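Local coordinates for GRAS family transcription factor containing protein, expressed (Oryza sativa Japonica Group, PDB 5HYZ) that probably acts as a homodimeric plant transcription factor in development and abiotic stress resistance, and binds DNA in vitro, with its GRAS domain involved, at residues S90-L95 with S334-L339; Y347-V352 with L361-R366; P356-L361 with L368-A373. One frame throughout, in Å; residues are numbered along the deposited sequence.

The three contacts build one corner of the GRAS domain, where the predicted C-terminal SAW region meets a helix of the predicted VHIID region. Contacts 2 and 3 are successive strand pairings in the same sheet: strand 358-363 lies between 349-354 and 366-374, L361 belongs to both contacts, and their centres are about 12 Å apart. Contact 1 packs two helices on one face of these strands, its centre about 13 Å from that of contact 2 and 12 Å from that of contact 3. F92 is the common piece: its CE1 lies 3.5 Å from L351 CD1, and its CE2 lies 3.4 Å from L369 O. Along the helix pair of contact 1 the second subunit of the homodimer approaches.

Contact 1: residues S90-L95 with S334-L339; sequences SKFAHL and SQADLL
L339 lies against K91 and F92 and buries more area in this contact than any other residue; its two methyls divide the work. CD1 lies against the aliphatic part of K91, 3.6 Å from CD, the two side chains sliding past each other in opposite directions. CD2 presses on the start of F92, 3.6 Å from its backbone N and 3.9 Å from its CB. A branched leucine suits this place because it can touch both neighbours at once. One turn back, A336 offers only a methyl, which meets the F92 ring at its edge, in plane, with CB 4.0 Å from CE1; so small a residue lets the ring lie close to the helix.

The helices 89-104 and 332-339 run nearly antiparallel, at 154° with 10.1 Å between the axes of their segments, and join the VHIID and SAW regions of the GRAS domain across 238 intervening residues. F92 and A336 both also pack on L351 of strand 349-354.

The polar contacts lie at the other end. The extended chain of Q335 carries its amide to L95, where NE2 gives a weak, bent hydrogen bond to O (2.9 Å, 139° at the hydrogen). A water donates to that same L95 O and also to Q335 OE1, 2.6 Å away, so both ends of the amide are engaged. Q335 also packs on Q129 of the second subunit.

Contact 2: residues Y347-V352 with L361-R366; sequences YKYSLV and LAWEKR
W363 meets K348 with its face and Y349 with its edge. The CB of K348 sits over the centre of the indole's six-membered ring, 3.7 Å from its centroid, a CH-pi contact in which the lysine uses its aliphatic root while NZ bonds to S345 O. The next residue, Y349, makes a T-shaped stack: the edge of W363 points at the face of Y349, centroids 5.0 Å apart and planes at 78°. The broad indole lets one residue reach both neighbours.

The backbone ladder of this beta hairpin, strands 349-354 and 358-363 of the SAW region, holds these groups in place. S350 and A362 form a hydrogen-bonded antiparallel pair, with A362 N to S350 O at 2.8 Å and S350 N to A362 O at 3.0 Å; beyond it E364 N bonds to K348 O. A water donates to K348 O, accepts from K365 N and lies 2.6 Å from S350 OG, linking the strand end to the type I' turn W363-R366. On the same side as S350, the small A362 leaves V352 CG2 at 3.8 Å from its CB.

Farther out, E267 of helix 251-272 takes the indole NE1, S268 touches the side chains of Y349 and W363, and L361 packs on Y89 of helix 89-104.

Contact 3: residues P356-L361 with L368-A373; sequences PAFLSL and LLTVSA
L361 O is gripped by two successive amides of the facing strand, L368 N at 2.7 Å and L369 N at 3.2 Å. L369 N lies in the carbonyl plane, while L368 N is tilted 20° from it. Two residues facing one make this a classic beta bulge, and the chain turns a corner at L369. The return bond runs from L361 N to L369 O.

Past the bulge the pairing is regular. L359 and V371 exchange two nearly straight backbone bonds, L359 N to V371 O at 3.0 Å and V371 N to L359 O at 2.9 Å. This is the hairpin of strands 358-363 and 366-374 in the SAW region; its second strand runs on beside 236-242, so the hairpin joins the antiparallel edge to the parallel strands of the Rossmann-like sheet.

S360 and T370 form the non-hydrogen-bonded pair between these rungs. S360 OG has two acceptors within reach, T370 OG1 at 2.9 Å and, more weakly, L369 O at 3.2 Å, so a short hydroxyl suits this buried place; T370 OG1 is also bonded to E243 OE1. That OG1 sits beside the backbone N (chi1 -55°), which leaves CG2 anti to it and 3.4 Å from F358 CD1. Farther along the ring, F358 CE1 is 3.4 Å from S372 OG, whose hydroxyl is hydrogen-bonded to W374 NE1. Helix 311-320 packs on this phenylalanine through S311 and Q315.

Contact 1: residues S90-L95 with S334-L339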
loop_
_atom_site.group_PDB
_atom_site.type_symbol
_atom_site.label_atom_id
_atom_site.label_comp_id
_atom_site.label_asym_id
_atom_site.label_seq_id
_atom_site.Cartn_x
_atom_site.Cartn_y
_atom_site.Cartn_z
ATOM N N SER A 90 7.523 -4.487 6.356
ATOM C CA SER A 90 7.460 -5.757 5.659
ATOM C C SER A 90 7.396 -5.557 4.146
ATOM O O SER A 90 7.984 -6.328 3.391
ATOM C CB SER A 90 6.267 -6.635 6.153
ATOM O OG SER A 90 5.024 -6.017 5.804
ATOM N N LYS A 91 6.733 -4.509 3.674
ATOM C CA LYS A 91 6.650 -4.317 2.262
ATOM C C LYS A 91 8.036 -3.983 1.705
ATOM O O LYS A 91 8.424 -4.461 0.632
ATOM C CB LYS A 91 5.616 -3.201 1.915
ATOM C CG LYS A 91 5.303 -3.152 0.411
ATOM C CD LYS A 91 3.916 -2.573 0.082
ATOM C CE LYS A 91 3.558 -2.730 -1.418
ATOM N NZ LYS A 91 2.959 -1.480 -2.050
ATOM N N PHE A 92 8.762 -3.119 2.423
ATOM C CA PHE A 92 10.133 -2.789 2.022
ATOM C C PHE A 92 10.973 -4.044 1.859
ATOM O O PHE A 92 11.679 -4.297 0.885
ATOM C CB PHE A 92 10.779 -1.926 3.084
ATOM C CG PHE A 92 12.281 -1.821 2.918
ATOM C CD1 PHE A 92 12.834 -1.059 1.887
ATOM C CD2 PHE A 92 13.115 -2.481 3.795
ATOM C CE1 PHE A 92 14.218 -0.994 1.732
ATOM C CE2 PHE A 92 14.528 -2.426 3.622
ATOM C CZ PHE A 92 15.051 -1.692 2.605
ATOM N N ALA A 93 10.869 -4.850 2.893
ATOM C CA ALA A 93 11.718 -6.048 2.868
ATOM C C ALA A 93 11.345 -6.988 1.709
ATOM O O ALA A 93 12.188 -7.427 0.890
ATOM C CB ALA A 93 11.546 -6.751 4.221
ATOM N N HIS A 94 10.062 -7.308 1.624
ATOM C CA HIS A 94 9.604 -8.196 0.523
ATOM C C HIS A 94 9.910 -7.714 -0.866
ATOM O O HIS A 94 10.335 -8.467 -1.716
ATOM C CB HIS A 94 8.065 -8.371 0.593
ATOM C CG HIS A 94 7.630 -9.069 1.822
ATOM N ND1 HIS A 94 6.314 -9.059 2.263
ATOM C CD2 HIS A 94 8.331 -9.813 2.714
ATOM C CE1 HIS A 94 6.232 -9.773 3.375
ATOM N NE2 HIS A 94 7.437 -10.245 3.665
ATOM N N LEU A 95 9.567 -6.470 -1.131
ATOM C CA LEU A 95 9.815 -5.969 -2.479
ATOM C C LEU A 95 11.297 -5.891 -2.808
ATOM O O LEU A 95 11.682 -6.161 -3.937
ATOM C CB LEU A 95 9.164 -4.577 -2.691
ATOM C CG LEU A 95 7.639 -4.704 -2.661
ATOM C CD1 LEU A 95 6.944 -3.417 -3.093
ATOM C CD2 LEU A 95 6.990 -5.954 -3.408
ATOM N N SER A 334 15.009 3.069 -6.118
ATOM C CA SER A 334 13.819 3.696 -6.655
ATOM C C SER A 334 12.588 2.902 -6.179
ATOM O O SER A 334 11.561 3.490 -5.855
ATOM C CB SER A 334 13.840 3.767 -8.204
ATOM O OG SER A 334 14.228 2.509 -8.757
ATOM N N GLN A 335 12.650 1.594 -6.191
ATOM C CA GLN A 335 11.454 0.837 -5.767
ATOM C C GLN A 335 11.094 1.137 -4.311
ATOM O O GLN A 335 9.920 1.268 -3.906
ATOM C CB GLN A 335 11.673 -0.639 -5.914
ATOM C CG GLN A 335 10.516 -1.416 -5.401
ATOM C CD GLN A 335 10.739 -2.869 -5.588
ATOM O OE1 GLN A 335 9.982 -3.520 -6.311
ATOM N NE2 GLN A 335 11.795 -3.418 -4.917
ATOM N N ALA A 336 12.132 1.266 -3.507
ATOM C CA ALA A 336 11.882 1.634 -2.105
ATOM C C ALA A 336 11.389 3.062 -1.914
ATOM O O ALA A 336 10.513 3.294 -1.091
ATOM C CB ALA A 336 13.172 1.361 -1.266
ATOM N N ASP A 337 11.875 4.034 -2.708
ATOM C CA ASP A 337 11.272 5.362 -2.722
ATOM C C ASP A 337 9.856 5.383 -3.184
ATOM O O ASP A 337 9.031 6.113 -2.667
ATOM C CB ASP A 337 12.094 6.291 -3.609
ATOM C CG ASP A 337 13.034 7.167 -2.811
ATOM O OD1 ASP A 337 13.081 7.041 -1.557
ATOM O OD2 ASP A 337 13.736 7.992 -3.429
ATOM N N LEU A 338 9.533 4.536 -4.154
ATOM C CA LEU A 338 8.174 4.476 -4.621
ATOM C C LEU A 338 7.279 4.002 -3.492
ATOM O O LEU A 338 6.180 4.513 -3.262
ATOM C CB LEU A 338 8.076 3.538 -5.831
ATOM C CG LEU A 338 6.679 3.260 -6.348
ATOM C CD1 LEU A 338 5.904 4.560 -6.654
ATOM C CD2 LEU A 338 6.654 2.324 -7.575
ATOM N N LEU A 339 7.744 2.998 -2.745
ATOM C CA LEU A 339 6.912 2.464 -1.689
ATOM C C LEU A 339 6.644 3.555 -0.648
ATOM O O LEU A 339 5.568 3.629 -0.067
ATOM C CB LEU A 339 7.654 1.233 -1.075
ATOM C CG LEU A 339 7.227 1.049 0.362
ATOM C CD1 LEU A 339 5.837 0.422 0.316
ATOM C CD2 LEU A 339 8.248 0.212 1.105
HETATM O O HOH W 1 9.800 -6.112 -6.268
#

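Contact 2: residues Y347-V352 with L361-R366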
loop_
_atom_site.group_PDB
_atom_site.type_symbol
_atom_site.label_atom_id
_atom_site.label_comp_id
_atom_site.label_asym_id
_atom_site.label_seq_id
_atom_site.Cartn_x
_atom_site.Cartn_y
_atom_site.Cartn_z
ATOM N N TYR A 347 6.258 11.691 8.615
ATOM C CA TYR A 347 7.012 10.424 8.677
ATOM C C TYR A 347 8.485 10.671 8.429
ATOM O O TYR A 347 8.849 11.606 7.733
ATOM C CB TYR A 347 6.454 9.425 7.671
ATOM C CG TYR A 347 5.072 8.931 8.020
ATOM C CD1 TYR A 347 4.907 7.869 8.878
ATOM C CD2 TYR A 347 3.930 9.524 7.476
ATOM C CE1 TYR A 347 3.625 7.391 9.186
ATOM C CE2 TYR A 347 2.653 9.066 7.787
ATOM C CZ TYR A 347 2.519 7.991 8.632
ATOM O OH TYR A 347 1.287 7.481 8.950
ATOM N N LYS A 348 9.352 9.854 9.016
ATOM C CA LYS A 348 10.776 10.116 8.960
ATOM C C LYS A 348 11.510 8.921 8.349
ATOM O O LYS A 348 12.616 8.623 8.739
ATOM C CB LYS A 348 11.350 10.381 10.364
ATOM C CG LYS A 348 10.544 11.450 11.157
ATOM C CD LYS A 348 10.483 12.719 10.371
ATOM C CE LYS A 348 9.677 13.807 11.114
ATOM N NZ LYS A 348 9.145 14.911 10.217
ATOM N N TYR A 349 10.875 8.249 7.384
ATOM C CA TYR A 349 11.550 7.131 6.712
ATOM C C TYR A 349 12.526 7.567 5.667
ATOM O O TYR A 349 12.288 8.551 4.939
ATOM C CB TYR A 349 10.510 6.209 6.063
ATOM C CG TYR A 349 9.636 5.517 7.069
ATOM C CD1 TYR A 349 10.160 4.554 7.977
ATOM C CD2 TYR A 349 8.282 5.792 7.115
ATOM C CE1 TYR A 349 9.331 3.899 8.876
ATOM C CE2 TYR A 349 7.463 5.144 8.017
ATOM C CZ TYR A 349 8.011 4.214 8.922
ATOM O OH TYR A 349 7.157 3.588 9.811
ATOM N N SER A 350 13.641 6.863 5.573
ATOM C CA SER A 350 14.577 7.070 4.459
ATOM C C SER A 350 15.327 5.802 4.211
ATOM O O SER A 350 15.192 4.866 4.990
ATOM C CB SER A 350 15.608 8.204 4.754
ATOM O OG SER A 350 16.538 7.804 5.740
ATOM N N LEU A 351 16.107 5.767 3.144
ATOM C CA LEU A 351 16.935 4.583 2.851
ATOM C C LEU A 351 18.367 4.874 3.137
ATOM O O LEU A 351 18.872 5.942 2.797
ATOM C CB LEU A 351 16.783 4.158 1.376
ATOM C CG LEU A 351 15.498 3.551 0.833
ATOM C CD1 LEU A 351 14.939 2.450 1.760
ATOM C CD2 LEU A 351 14.416 4.544 0.536
ATOM N N VAL A 352 19.048 3.932 3.754
ATOM C CA VAL A 352 20.481 4.057 4.097
ATOM C C VAL A 352 21.268 2.877 3.585
ATOM O O VAL A 352 20.858 1.721 3.795
ATOM C CB VAL A 352 20.644 4.156 5.627
ATOM C CG1 VAL A 352 22.095 3.962 6.043
ATOM C CG2 VAL A 352 20.099 5.520 6.100
ATOM N N LEU A 361 16.052 0.285 5.631
ATOM C CA LEU A 361 14.997 1.252 5.842
ATOM C C LEU A 361 15.256 1.822 7.220
ATOM O O LEU A 361 15.416 1.086 8.198
ATOM C CB LEU A 361 13.628 0.603 5.750
ATOM C CG LEU A 361 12.411 1.394 6.182
ATOM C CD1 LEU A 361 12.308 2.598 5.215
ATOM C CD2 LEU A 361 11.134 0.538 6.141
ATOM N N ALA A 362 15.367 3.158 7.246
ATOM C CA ALA A 362 15.705 3.901 8.451
ATOM C C ALA A 362 14.612 4.830 8.944
ATOM O O ALA A 362 13.772 5.282 8.168
ATOM C CB ALA A 362 17.002 4.717 8.166
ATOM N N TRP A 363 14.630 5.108 10.252
ATOM C CA TRP A 363 13.748 6.111 10.854
ATOM C C TRP A 363 14.636 7.211 11.439
ATOM O O TRP A 363 15.525 6.899 12.230
ATOM C CB TRP A 363 12.865 5.500 11.961
ATOM C CG TRP A 363 12.001 6.549 12.604
ATOM C CD1 TRP A 363 12.302 7.256 13.750
ATOM C CD2 TRP A 363 10.704 7.030 12.162
ATOM N NE1 TRP A 363 11.280 8.127 14.042
ATOM C CE2 TRP A 363 10.282 8.007 13.103
ATOM C CE3 TRP A 363 9.844 6.705 11.099
ATOM C CZ2 TRP A 363 9.066 8.677 12.984
ATOM C CZ3 TRP A 363 8.651 7.361 10.986
ATOM C CH2 TRP A 363 8.265 8.343 11.924
ATOM N N GLU A 364 14.427 8.465 10.999
ATOM C CA GLU A 364 15.319 9.571 11.444
ATOM C C GLU A 364 16.795 9.195 11.286
ATOM O O GLU A 364 17.606 9.373 12.196
ATOM C CB GLU A 364 15.009 9.954 12.904
ATOM C CG GLU A 364 15.119 11.458 13.160
ATOM C CD GLU A 364 14.220 11.878 14.311
ATOM O OE1 GLU A 364 13.206 12.571 14.054
ATOM O OE2 GLU A 364 14.511 11.477 15.465
ATOM N N LYS A 365 17.097 8.634 10.124
ATOM C CA LYS A 365 18.424 8.216 9.691
ATOM C C LYS A 365 19.059 7.064 10.461
ATOM O O LYS A 365 20.204 6.725 10.189
ATOM C CB LYS A 365 19.355 9.431 9.696
ATOM C CG LYS A 365 18.741 10.532 8.814
ATOM C CD LYS A 365 19.807 11.453 8.182
ATOM C CE LYS A 365 19.130 12.669 7.508
ATOM N NZ LYS A 365 18.032 12.248 6.553
ATOM N N ARG A 366 18.294 6.409 11.310
ATOM C CA ARG A 366 18.746 5.229 12.032
ATOM C C ARG A 366 18.203 3.969 11.324
ATOM O O ARG A 366 17.009 3.780 11.302
ATOM C CB ARG A 366 18.250 5.315 13.490
ATOM C CG ARG A 366 17.955 4.025 14.348
ATOM C CD ARG A 366 18.965 2.928 14.206
ATOM N NE ARG A 366 19.028 1.947 15.295
ATOM C CZ ARG A 366 19.680 0.797 15.133
ATOM N NH1 ARG A 366 20.232 0.544 13.936
ATOM N NH2 ARG A 366 19.796 -0.095 16.115
HETATM O O HOH W 2 15.341 8.609 7.929
#

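Contact 3: residues P356-L361 with L368-A373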
loop_
_atom_site.group_PDB
_atom_site.type_symbol
_atom_site.label_atom_id
_atom_site.label_comp_id
_atom_site.label_asym_id
_atom_site.label_seq_id
_atom_site.Cartn_x
_atom_site.Cartn_y
_atom_site.Cartn_z
ATOM N N PRO A 356 28.908 -4.081 2.818
ATOM C CA PRO A 356 29.212 -3.716 1.421
ATOM C C PRO A 356 27.982 -3.559 0.509
ATOM O O PRO A 356 27.987 -2.789 -0.461
ATOM C CB PRO A 356 30.041 -4.894 0.928
ATOM C CG PRO A 356 29.615 -6.053 1.792
ATOM C CD PRO A 356 29.290 -5.462 3.145
ATOM N N ALA A 357 26.905 -4.294 0.794
ATOM C CA ALA A 357 25.822 -4.242 -0.172
ATOM C C ALA A 357 24.472 -4.329 0.468
ATOM O O ALA A 357 23.516 -4.806 -0.186
ATOM C CB ALA A 357 25.998 -5.362 -1.234
ATOM N N PHE A 358 24.362 -3.841 1.706
ATOM C CA PHE A 358 23.065 -3.822 2.414
ATOM C C PHE A 358 22.227 -2.604 2.061
ATOM O O PHE A 358 22.794 -1.523 1.916
ATOM C CB PHE A 358 23.254 -3.772 3.935
ATOM C CG PHE A 358 23.958 -4.980 4.486
ATOM C CD1 PHE A 358 23.226 -6.117 4.839
ATOM C CD2 PHE A 358 25.359 -4.970 4.710
ATOM C CE1 PHE A 358 23.889 -7.233 5.408
ATOM C CE2 PHE A 358 26.026 -6.106 5.267
ATOM C CZ PHE A 358 25.311 -7.222 5.596
ATOM N N LEU A 359 20.902 -2.736 2.044
ATOM C CA LEU A 359 20.034 -1.540 1.904
ATOM C C LEU A 359 19.148 -1.548 3.098
ATOM O O LEU A 359 18.538 -2.559 3.386
ATOM C CB LEU A 359 19.204 -1.584 0.624
ATOM C CG LEU A 359 18.311 -0.339 0.423
ATOM C CD1 LEU A 359 19.150 0.911 0.233
ATOM C CD2 LEU A 359 17.476 -0.569 -0.795
ATOM N N SER A 360 19.035 -0.446 3.831
ATOM C CA SER A 360 18.259 -0.483 5.058
ATOM C C SER A 360 17.204 0.606 5.062
ATOM O O SER A 360 17.458 1.751 4.596
ATOM C CB SER A 360 19.221 -0.333 6.265
ATOM O OG SER A 360 18.531 -0.482 7.480
ATOM N N LEU A 361 16.052 0.285 5.631
ATOM C CA LEU A 361 14.997 1.252 5.842
ATOM C C LEU A 361 15.256 1.822 7.220
ATOM O O LEU A 361 15.416 1.086 8.198
ATOM C CB LEU A 361 13.628 0.603 5.750
ATOM C CG LEU A 361 12.411 1.394 6.182
ATOM C CD1 LEU A 361 12.308 2.598 5.215
ATOM C CD2 LEU A 361 11.134 0.538 6.141
ATOM N N LEU A 368 16.769 0.475 10.498
ATOM C CA LEU A 368 15.967 -0.401 11.331
ATOM C C LEU A 368 15.804 -1.780 10.741
ATOM O O LEU A 368 15.794 -2.780 11.490
ATOM C CB LEU A 368 14.570 0.166 11.554
ATOM C CG LEU A 368 14.498 1.456 12.362
ATOM C CD1 LEU A 368 13.056 1.847 12.563
ATOM C CD2 LEU A 368 15.245 1.327 13.736
ATOM N N LEU A 369 15.648 -1.834 9.421
ATOM C CA LEU A 369 15.350 -3.180 8.764
ATOM C C LEU A 369 16.234 -3.253 7.541
ATOM O O LEU A 369 16.145 -2.387 6.659
ATOM C CB LEU A 369 13.880 -3.293 8.350
ATOM C CG LEU A 369 13.395 -4.746 8.181
ATOM C CD1 LEU A 369 11.904 -4.719 7.969
ATOM C CD2 LEU A 369 14.009 -5.410 7.005
ATOM N N THR A 370 17.114 -4.234 7.478
ATOM C CA THR A 370 18.133 -4.295 6.433
ATOM C C THR A 370 17.947 -5.491 5.513
ATOM O O THR A 370 17.702 -6.607 5.988
ATOM C CB THR A 370 19.489 -4.346 7.129
ATOM O OG1 THR A 370 19.526 -3.202 8.011
ATOM C CG2 THR A 370 20.636 -4.298 6.181
ATOM N N VAL A 371 18.117 -5.288 4.212
ATOM C CA VAL A 371 17.937 -6.365 3.250
ATOM C C VAL A 371 19.235 -6.512 2.484
ATOM O O VAL A 371 19.920 -5.516 2.187
ATOM C CB VAL A 371 16.779 -6.057 2.272
ATOM C CG1 VAL A 371 16.709 -7.140 1.146
ATOM C CG2 VAL A 371 15.431 -6.158 3.069
ATOM N N SER A 372 19.616 -7.747 2.168
ATOM C CA SER A 372 20.823 -8.007 1.376
ATOM C C SER A 372 20.646 -9.293 0.578
ATOM O O SER A 372 19.759 -10.106 0.882
ATOM C CB SER A 372 22.074 -8.129 2.276
ATOM O OG SER A 372 21.813 -9.032 3.340
ATOM N N ALA A 373 21.459 -9.448 -0.441
ATOM C CA ALA A 373 21.421 -10.641 -1.303
ATOM C C ALA A 373 22.821 -11.291 -1.318
ATOM O O ALA A 373 23.825 -10.564 -1.230
ATOM C CB ALA A 373 21.013 -10.251 -2.743
HETATM O O HOH W 3 23.239 -7.322 -1.181
#